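Local coordinates for UDP-N-acetylenolpyruvoylglucosamine reductase (Listeria monocytogenes, PDB 3TX1), which probably reduces UDP-N-acetylenolpyruvoylglucosamine to UDP-N-acetylmuramate with NADPH, through a bound FAD, in the synthesis of cell-wall peptidoglycan, at residues 264-269 and 296-301; 47-52 and 290-295; 59-62 and 66-69. All blocks are in the same frame, centred on the assembly; numbering follows the deposited sequence.

Interaction 1. Residues 264-269 and 296-301; sequences QGHIIG and IAYVQQ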
loop_
_atom_site.group_PDB
_atom_site.type_symbol
_atom_site.label_atom_id
_atom_site.label_comp_id
_atom_site.label_asym_id
_atom_site.label_seq_id
_atom_site.Cartn_x
_atom_site.Cartn_y
_atom_site.Cartn_z
ATOM N N GLN A 264 -14.214 12.992 -16.238
ATOM C CA GLN A 264 -14.826 11.784 -15.702
ATOM C C GLN A 264 -15.370 10.883 -16.811
ATOM O O GLN A 264 -16.170 11.331 -17.652
ATOM C CB GLN A 264 -15.910 12.116 -14.703
ATOM C CG GLN A 264 -16.309 10.877 -13.933
ATOM C CD GLN A 264 -17.181 11.151 -12.719
ATOM O OE1 GLN A 264 -17.923 12.141 -12.666
ATOM N NE2 GLN A 264 -17.108 10.249 -11.739
ATOM N N GLY A 265 -14.917 9.620 -16.795
ATOM C CA GLY A 265 -15.302 8.622 -17.775
ATOM C C GLY A 265 -14.216 8.495 -18.823
ATOM O O GLY A 265 -14.211 7.569 -19.609
ATOM N N HIS A 266 -13.264 9.413 -18.827
ATOM C CA HIS A 266 -12.196 9.374 -19.801
ATOM C C HIS A 266 -11.513 8.052 -19.782
ATOM O O HIS A 266 -11.296 7.490 -18.721
ATOM C CB HIS A 266 -11.187 10.504 -19.583
ATOM C CG HIS A 266 -10.614 11.005 -20.872
ATOM N ND1 HIS A 266 -11.245 11.945 -21.628
ATOM C CD2 HIS A 266 -9.537 10.574 -21.611
ATOM C CE1 HIS A 266 -10.554 12.154 -22.755
ATOM N NE2 HIS A 266 -9.512 11.310 -22.758
ATOM N N ILE A 267 -11.166 7.532 -20.955
ATOM C CA ILE A 267 -10.497 6.237 -21.072
ATOM C C ILE A 267 -9.271 6.334 -21.938
ATOM O O ILE A 267 -9.296 7.002 -22.965
ATOM C CB ILE A 267 -11.433 5.196 -21.723
ATOM C CG1 ILE A 267 -12.595 4.895 -20.796
ATOM C CG2 ILE A 267 -10.715 3.880 -22.055
ATOM C CD1 ILE A 267 -13.669 4.100 -21.472
ATOM N N ILE A 268 -8.188 5.704 -21.491
ATOM C CA ILE A 268 -6.996 5.526 -22.285
ATOM C C ILE A 268 -6.643 4.053 -22.133
ATOM O O ILE A 268 -6.435 3.607 -20.996
ATOM C CB ILE A 268 -5.829 6.339 -21.778
ATOM C CG1 ILE A 268 -6.189 7.829 -21.808
ATOM C CG2 ILE A 268 -4.588 5.989 -22.614
ATOM C CD1 ILE A 268 -4.971 8.735 -21.762
ATOM N N GLY A 269 -6.602 3.303 -23.254
ATOM C CA GLY A 269 -6.369 1.858 -23.209
ATOM C C GLY A 269 -7.391 1.170 -22.330
ATOM O O GLY A 269 -8.575 1.262 -22.571
ATOM N N ILE A 296 -2.963 9.441 -15.974
ATOM C CA ILE A 296 -2.580 10.326 -14.909
ATOM C C ILE A 296 -2.030 11.621 -15.492
ATOM O O ILE A 296 -2.457 12.705 -15.113
ATOM C CB ILE A 296 -1.535 9.696 -13.996
ATOM C CG1 ILE A 296 -2.157 8.559 -13.168
ATOM C CG2 ILE A 296 -0.937 10.749 -13.066
ATOM C CD1 ILE A 296 -1.147 7.898 -12.213
ATOM N N ALA A 297 -1.118 11.532 -16.439
ATOM C CA ALA A 297 -0.526 12.763 -16.976
ATOM C C ALA A 297 -1.540 13.638 -17.736
ATOM O O ALA A 297 -1.514 14.880 -17.654
ATOM C CB ALA A 297 0.673 12.445 -17.834
ATOM N N TYR A 298 -2.456 12.997 -18.439
ATOM C CA TYR A 298 -3.416 13.758 -19.188
ATOM C C TYR A 298 -4.392 14.510 -18.255
ATOM O O TYR A 298 -4.792 15.651 -18.526
ATOM C CB TYR A 298 -4.112 12.835 -20.163
ATOM C CG TYR A 298 -5.145 13.464 -21.028
ATOM C CD1 TYR A 298 -4.812 14.018 -22.281
ATOM C CD2 TYR A 298 -6.489 13.450 -20.634
ATOM C CE1 TYR A 298 -5.797 14.560 -23.111
ATOM C CE2 TYR A 298 -7.476 14.006 -21.444
ATOM C CZ TYR A 298 -7.127 14.553 -22.657
ATOM O OH TYR A 298 -8.145 15.087 -23.387
ATOM N N VAL A 299 -4.735 13.879 -17.142
ATOM C CA VAL A 299 -5.583 14.502 -16.157
ATOM C C VAL A 299 -4.836 15.669 -15.538
ATOM O O VAL A 299 -5.334 16.794 -15.531
ATOM C CB VAL A 299 -5.982 13.513 -15.056
ATOM C CG1 VAL A 299 -6.460 14.246 -13.811
ATOM C CG2 VAL A 299 -7.018 12.518 -15.563
ATOM N N GLN A 300 -3.636 15.408 -15.035
ATOM C CA GLN A 300 -2.810 16.455 -14.471
ATOM C C GLN A 300 -2.731 17.594 -15.445
ATOM O O GLN A 300 -2.910 18.751 -15.087
ATOM C CB GLN A 300 -1.406 15.936 -14.268
ATOM C CG GLN A 300 -1.252 15.018 -13.078
ATOM C CD GLN A 300 0.191 14.620 -12.821
ATOM O OE1 GLN A 300 0.848 14.025 -13.672
ATOM N NE2 GLN A 300 0.669 14.904 -11.618
ATOM N N GLN A 301 -2.466 17.280 -16.697
ATOM C CA GLN A 301 -2.314 18.347 -17.675
ATOM C C GLN A 301 -3.594 19.120 -17.959
ATOM O O GLN A 301 -3.547 20.321 -18.113
ATOM C CB GLN A 301 -1.711 17.821 -18.979
ATOM C CG GLN A 301 -1.445 18.934 -19.959
ATOM C CD GLN A 301 -0.516 19.986 -19.388
ATOM O OE1 GLN A 301 0.253 19.727 -18.441
ATOM N NE2 GLN A 301 -0.579 21.188 -19.957
#
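The imidazole of His266 and the phenol ring of Tyr298 form an offset stack, their centroids 4.9 Å apart and their planes inclined by 27°. The overlap is partial: one ring carbon of the phenol, Tyr298 CE2, lies over one face of the imidazole, displaced toward its rim, with His266 NE2 as its nearest atom at 3.6 Å. The hydroxyl end stays close to the same ring, Tyr298 OH lying 3.8 Å from His266 CE1. The two side chains cross at about a right angle. The tyrosine reaches this place because its CG is anti to the backbone N (chi1 -180°), which carries the ring off the helix toward the strand. Nearer the helix backbone, Ile268 adds a marginal apolar contact, its CD1 4.5 Å from Tyr298 CB. The whole is a small surface contact, burying 125 Å² in all, and lies away from the predicted active site. It joins one flank of helix 289-307 to strand 267-268, an outer strand of the three-stranded antiparallel sheet in the C-terminal domain; Leu263 also touches Tyr298, while Val299, on the same helix, packs on Val273 of the adjoining strand 271-273.

Interaction 2. Residues 47-52 and 290-295; sequences TYTKTG and TDYMNL
The backbone of 47-52 folds through a type I turn from Thr47 to Lys50, closed by Lys50 N to Thr47 O at 2.8 Å, and comes nearest helix segment 290-295 at Thr51 and Tyr292, whose CA atoms are 8.8 Å apart. Tyr292 fills this interval with its ring, and two threonine methyls meet it. Thr49 CG2 packs at the phenol end, 3.9 Å from Tyr292 OH, while Thr51 CG2 lies farther back along the ring, 4.1 Å from Tyr292 CD1. In both threonines chi1 (53° and 58°) sets OG1 between the backbone N and the carbonyl carbon, which leaves CG2 anti to the carbonyl carbon; Thr49 OG1 and Thr51 OG1 are hydrogen-bonded to each other, and either could be the donor. The turn belongs to the FAD-binding part of the MurB fold, and Tyr48, within the turn, touches the FAD, whereas the helix belongs to the C-terminal domain; the contact is therefore a buried piece of the interface between them. Within 47-52, Thr47 OG1 donates to Thr51 O over 2.9 Å, tilted 18° from the carbonyl plane. The buried phenol hydroxyl is hydrogen-bonded to Ile281 O, and Asn283 of the same strand, 281-283, binds Thr49 O through its side-chain amide.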
loop_
_atom_site.group_PDB
_atom_site.type_symbol
_atom_site.label_atom_id
_atom_site.label_comp_id
_atom_site.label_asym_id
_atom_site.label_seq_id
_atom_site.Cartn_x
_atom_site.Cartn_y
_atom_site.Cartn_z
ATOM N N THR A 47 -0.393 -7.063 -7.889
ATOM C CA THR A 47 -0.734 -5.662 -7.616
ATOM C C THR A 47 -2.177 -5.457 -7.717
ATOM O O THR A 47 -2.861 -6.062 -8.528
ATOM C CB THR A 47 -0.127 -4.619 -8.559
ATOM O OG1 THR A 47 -0.590 -4.870 -9.888
ATOM C CG2 THR A 47 1.392 -4.600 -8.514
ATOM N N TYR A 48 -2.617 -4.516 -6.911
ATOM C CA TYR A 48 -4.001 -4.219 -6.780
ATOM C C TYR A 48 -4.602 -3.630 -8.063
ATOM O O TYR A 48 -5.782 -3.815 -8.323
ATOM C CB TYR A 48 -4.169 -3.369 -5.529
ATOM C CG TYR A 48 -5.525 -3.456 -4.912
ATOM C CD1 TYR A 48 -5.847 -4.460 -3.992
ATOM C CD2 TYR A 48 -6.474 -2.513 -5.226
ATOM C CE1 TYR A 48 -7.111 -4.517 -3.420
ATOM C CE2 TYR A 48 -7.729 -2.536 -4.665
ATOM C CZ TYR A 48 -8.049 -3.537 -3.777
ATOM O OH TYR A 48 -9.334 -3.490 -3.286
ATOM N N THR A 49 -3.794 -2.967 -8.885
ATOM C CA THR A 49 -4.274 -2.467 -10.191
ATOM C C THR A 49 -4.103 -3.541 -11.250
ATOM O O THR A 49 -4.535 -3.386 -12.381
ATOM C CB THR A 49 -3.473 -1.243 -10.706
ATOM O OG1 THR A 49 -2.073 -1.545 -10.703
ATOM C CG2 THR A 49 -3.711 -0.037 -9.859
ATOM N N LYS A 50 -3.432 -4.622 -10.902
ATOM C CA LYS A 50 -3.168 -5.680 -11.869
ATOM C C LYS A 50 -2.332 -5.135 -13.046
ATOM O O LYS A 50 -2.623 -5.401 -14.213
ATOM C CB LYS A 50 -4.482 -6.323 -12.331
ATOM C CG LYS A 50 -5.134 -7.230 -11.292
ATOM C CD LYS A 50 -6.531 -7.646 -11.754
ATOM C CE LYS A 50 -7.171 -8.702 -10.848
ATOM N NZ LYS A 50 -8.485 -9.230 -11.359
ATOM N N THR A 51 -1.308 -4.347 -12.719
ATOM C CA THR A 51 -0.407 -3.762 -13.709
ATOM C C THR A 51 0.990 -3.743 -13.149
ATOM O O THR A 51 1.184 -3.804 -11.915
ATOM C CB THR A 51 -0.657 -2.268 -13.883
ATOM O OG1 THR A 51 -0.495 -1.651 -12.610
ATOM C CG2 THR A 51 -2.022 -1.989 -14.428
ATOM N N GLY A 52 1.945 -3.530 -14.052
ATOM C CA GLY A 52 3.330 -3.365 -13.678
ATOM C C GLY A 52 4.191 -4.290 -14.483
ATOM O O GLY A 52 3.877 -5.476 -14.630
ATOM N N THR A 290 1.431 1.687 -18.505
ATOM C CA THR A 290 1.525 2.760 -19.473
ATOM C C THR A 290 0.190 3.496 -19.487
ATOM O O THR A 290 0.162 4.734 -19.358
ATOM C CB THR A 290 1.873 2.272 -20.880
ATOM O OG1 THR A 290 2.992 1.403 -20.805
ATOM C CG2 THR A 290 2.238 3.436 -21.776
ATOM N N ASP A 291 -0.910 2.741 -19.594
ATOM C CA ASP A 291 -2.252 3.352 -19.594
ATOM C C ASP A 291 -2.448 4.215 -18.381
ATOM O O ASP A 291 -2.936 5.334 -18.500
ATOM C CB ASP A 291 -3.367 2.326 -19.608
ATOM C CG ASP A 291 -3.403 1.511 -20.869
ATOM O OD1 ASP A 291 -3.122 2.053 -21.972
ATOM O OD2 ASP A 291 -3.719 0.312 -20.733
ATOM N N TYR A 292 -2.095 3.702 -17.204
ATOM C CA TYR A 292 -2.225 4.522 -15.986
ATOM C C TYR A 292 -1.430 5.828 -16.045
ATOM O O TYR A 292 -2.017 6.894 -15.829
ATOM C CB TYR A 292 -1.890 3.736 -14.727
ATOM C CG TYR A 292 -3.086 3.016 -14.121
ATOM C CD1 TYR A 292 -3.548 1.793 -14.638
ATOM C CD2 TYR A 292 -3.760 3.555 -13.009
ATOM C CE1 TYR A 292 -4.643 1.133 -14.081
ATOM C CE2 TYR A 292 -4.859 2.902 -12.457
ATOM C CZ TYR A 292 -5.293 1.682 -12.999
ATOM O OH TYR A 292 -6.393 1.029 -12.419
ATOM N N MET A 293 -0.130 5.740 -16.388
ATOM C CA MET A 293 0.768 6.896 -16.450
ATOM C C MET A 293 0.256 7.883 -17.462
ATOM O O MET A 293 0.427 9.094 -17.308
ATOM C CB MET A 293 2.210 6.512 -16.862
ATOM C CG MET A 293 3.056 5.623 -15.940
ATOM S SD MET A 293 2.916 5.933 -14.138
ATOM C CE MET A 293 3.132 7.707 -13.919
ATOM N N ASN A 294 -0.321 7.361 -18.537
ATOM C CA ASN A 294 -0.820 8.204 -19.580
ATOM C C ASN A 294 -2.093 8.915 -19.149
ATOM O O ASN A 294 -2.263 10.109 -19.364
ATOM C CB ASN A 294 -0.978 7.403 -20.882
ATOM C CG ASN A 294 0.339 7.300 -21.696
ATOM O OD1 ASN A 294 0.577 6.324 -22.409
ATOM N ND2 ASN A 294 1.200 8.324 -21.584
ATOM N N LEU A 295 -2.988 8.212 -18.484
ATOM C CA LEU A 295 -4.181 8.876 -18.020
ATOM C C LEU A 295 -3.847 9.852 -16.874
ATOM O O LEU A 295 -4.344 10.991 -16.845
ATOM C CB LEU A 295 -5.245 7.858 -17.635
ATOM C CG LEU A 295 -6.640 8.361 -17.334
ATOM C CD1 LEU A 295 -7.018 9.433 -18.351
ATOM C CD2 LEU A 295 -7.599 7.171 -17.358
#

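Interaction 3. Residues 59-62 and 66-69; sequences VMPK and EAQE
Glu66 reaches back from its helix to Lys62 with both carboxylate oxygens. Its OE1 accepts the backbone N-H of Lys62, with N to OE1 at 2.7 Å and a nearly straight angle of 169° at the hydrogen, although the donor arrives from above the carboxylate plane, 38° out of it. The second oxygen, OE2, forms a salt bridge with Lys62 NZ at a modelled 2.7 Å; the position of that ammonium group is less certain. As modelled, the lysine chain bends at chi3 and chi4, which turns its end to the carboxylate. The glutamate, by contrast, is extended beyond CG, which spans the gap to the loop. Behind the polar pair Pro61 lies against the first of these helical turns: its CB is 3.6 Å from Glu66 CB, and its CG is 4.1 Å from Ala67 CB. Leu102 and Leu104 also touch the proline, and Leu175 touches Ala67. Strand 54-60 here passes through a short connection into helix 64-76, and strand 81-84 follows, parallel to the first; the contact lies at the strand-to-helix bend that opens this beta-alpha-beta crossover in the FAD-binding domain.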
loop_
_atom_site.group_PDB
_atom_site.type_symbol
_atom_site.label_atom_id
_atom_site.label_comp_id
_atom_site.label_asym_id
_atom_site.label_seq_id
_atom_site.Cartn_x
_atom_site.Cartn_y
_atom_site.Cartn_z
ATOM N N VAL A 59 11.540 -12.099 -4.529
ATOM C CA VAL A 59 11.739 -12.929 -3.357
ATOM C C VAL A 59 10.623 -12.904 -2.328
ATOM O O VAL A 59 10.174 -11.817 -1.931
ATOM C CB VAL A 59 13.009 -12.474 -2.635
ATOM C CG1 VAL A 59 13.372 -13.470 -1.544
ATOM C CG2 VAL A 59 14.152 -12.333 -3.633
ATOM N N MET A 60 10.227 -14.101 -1.870
ATOM C CA MET A 60 9.215 -14.268 -0.800
ATOM C C MET A 60 9.723 -15.044 0.422
ATOM O O MET A 60 9.803 -16.276 0.375
ATOM C CB MET A 60 7.944 -14.917 -1.335
ATOM C CG MET A 60 7.133 -13.987 -2.213
ATOM S SD MET A 60 6.008 -14.885 -3.285
ATOM C CE MET A 60 7.129 -16.027 -4.121
ATOM N N PRO A 61 10.094 -14.331 1.502
ATOM C CA PRO A 61 10.630 -14.985 2.698
ATOM C C PRO A 61 9.573 -15.517 3.643
ATOM O O PRO A 61 8.596 -14.841 3.915
ATOM C CB PRO A 61 11.431 -13.887 3.398
ATOM C CG PRO A 61 10.996 -12.608 2.800
ATOM C CD PRO A 61 10.419 -12.894 1.448
ATOM N N LYS A 62 9.820 -16.715 4.166
ATOM C CA LYS A 62 8.934 -17.448 5.054
ATOM C C LYS A 62 9.283 -17.051 6.462
ATOM O O LYS A 62 8.471 -17.184 7.389
ATOM C CB LYS A 62 9.218 -18.951 4.918
ATOM C CG LYS A 62 9.576 -19.399 3.491
ATOM C CD LYS A 62 9.584 -20.912 3.313
ATOM C CE LYS A 62 10.734 -21.594 4.039
ATOM N NZ LYS A 62 12.029 -21.363 3.348
ATOM N N GLU A 66 15.123 -14.940 7.070
ATOM C CA GLU A 66 15.212 -14.959 5.614
ATOM C C GLU A 66 15.149 -13.543 5.091
ATOM O O GLU A 66 15.902 -13.168 4.189
ATOM C CB GLU A 66 14.103 -15.785 4.995
ATOM C CG GLU A 66 14.284 -17.285 5.147
ATOM C CD GLU A 66 13.314 -18.132 4.304
ATOM O OE1 GLU A 66 12.333 -17.641 3.698
ATOM O OE2 GLU A 66 13.549 -19.344 4.234
ATOM N N ALA A 67 14.272 -12.729 5.667
ATOM C CA ALA A 67 14.159 -11.366 5.164
ATOM C C ALA A 67 15.476 -10.630 5.383
ATOM O O ALA A 67 15.904 -9.871 4.524
ATOM C CB ALA A 67 12.974 -10.619 5.776
ATOM N N GLN A 68 16.121 -10.915 6.511
ATOM C CA GLN A 68 17.370 -10.311 6.919
ATOM C C GLN A 68 18.530 -10.622 5.998
ATOM O O GLN A 68 19.254 -9.741 5.553
ATOM C CB GLN A 68 17.731 -10.789 8.312
ATOM C CG GLN A 68 16.877 -10.118 9.366
ATOM C CD GLN A 68 17.316 -10.441 10.774
ATOM O OE1 GLN A 68 17.008 -11.521 11.293
ATOM N NE2 GLN A 68 18.033 -9.510 11.410
ATOM N N GLU A 69 18.696 -11.889 5.700
ATOM C CA GLU A 69 19.765 -12.283 4.865
ATOM C C GLU A 69 19.677 -11.609 3.500
ATOM O O GLU A 69 20.696 -11.165 2.944
ATOM C CB GLU A 69 19.774 -13.798 4.754
ATOM C CG GLU A 69 20.130 -14.466 6.073
ATOM C CD GLU A 69 20.093 -15.976 5.975
ATOM O OE1 GLU A 69 18.993 -16.442 5.590
ATOM O OE2 GLU A 69 21.133 -16.675 6.279
#

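Interactions 1 and 2 share helix 289-307, using successive parts of it, and their centres are 12 Å apart. They touch directly: Ile268 CD1 packs 3.8 Å from Leu295 CA, and Gly269 CA lies 3.5 Å from Asp291 OD1. Interaction 2 lies beside the flavin pocket: Tyr48 of its loop touches FAD, the side chain of Thr49 is about 7 Å from it, and that of Tyr292 is about 11 Å from that of Ser244, the predicted proton donor. Interaction 3 falls inside the chain loop that interaction 2 closes, their centres 27 Å apart, and its Ala67 side chain is about 9 Å from FAD. Interactions 1 and 3 lie on opposite sides of the chain's centre, 38 Å between centres.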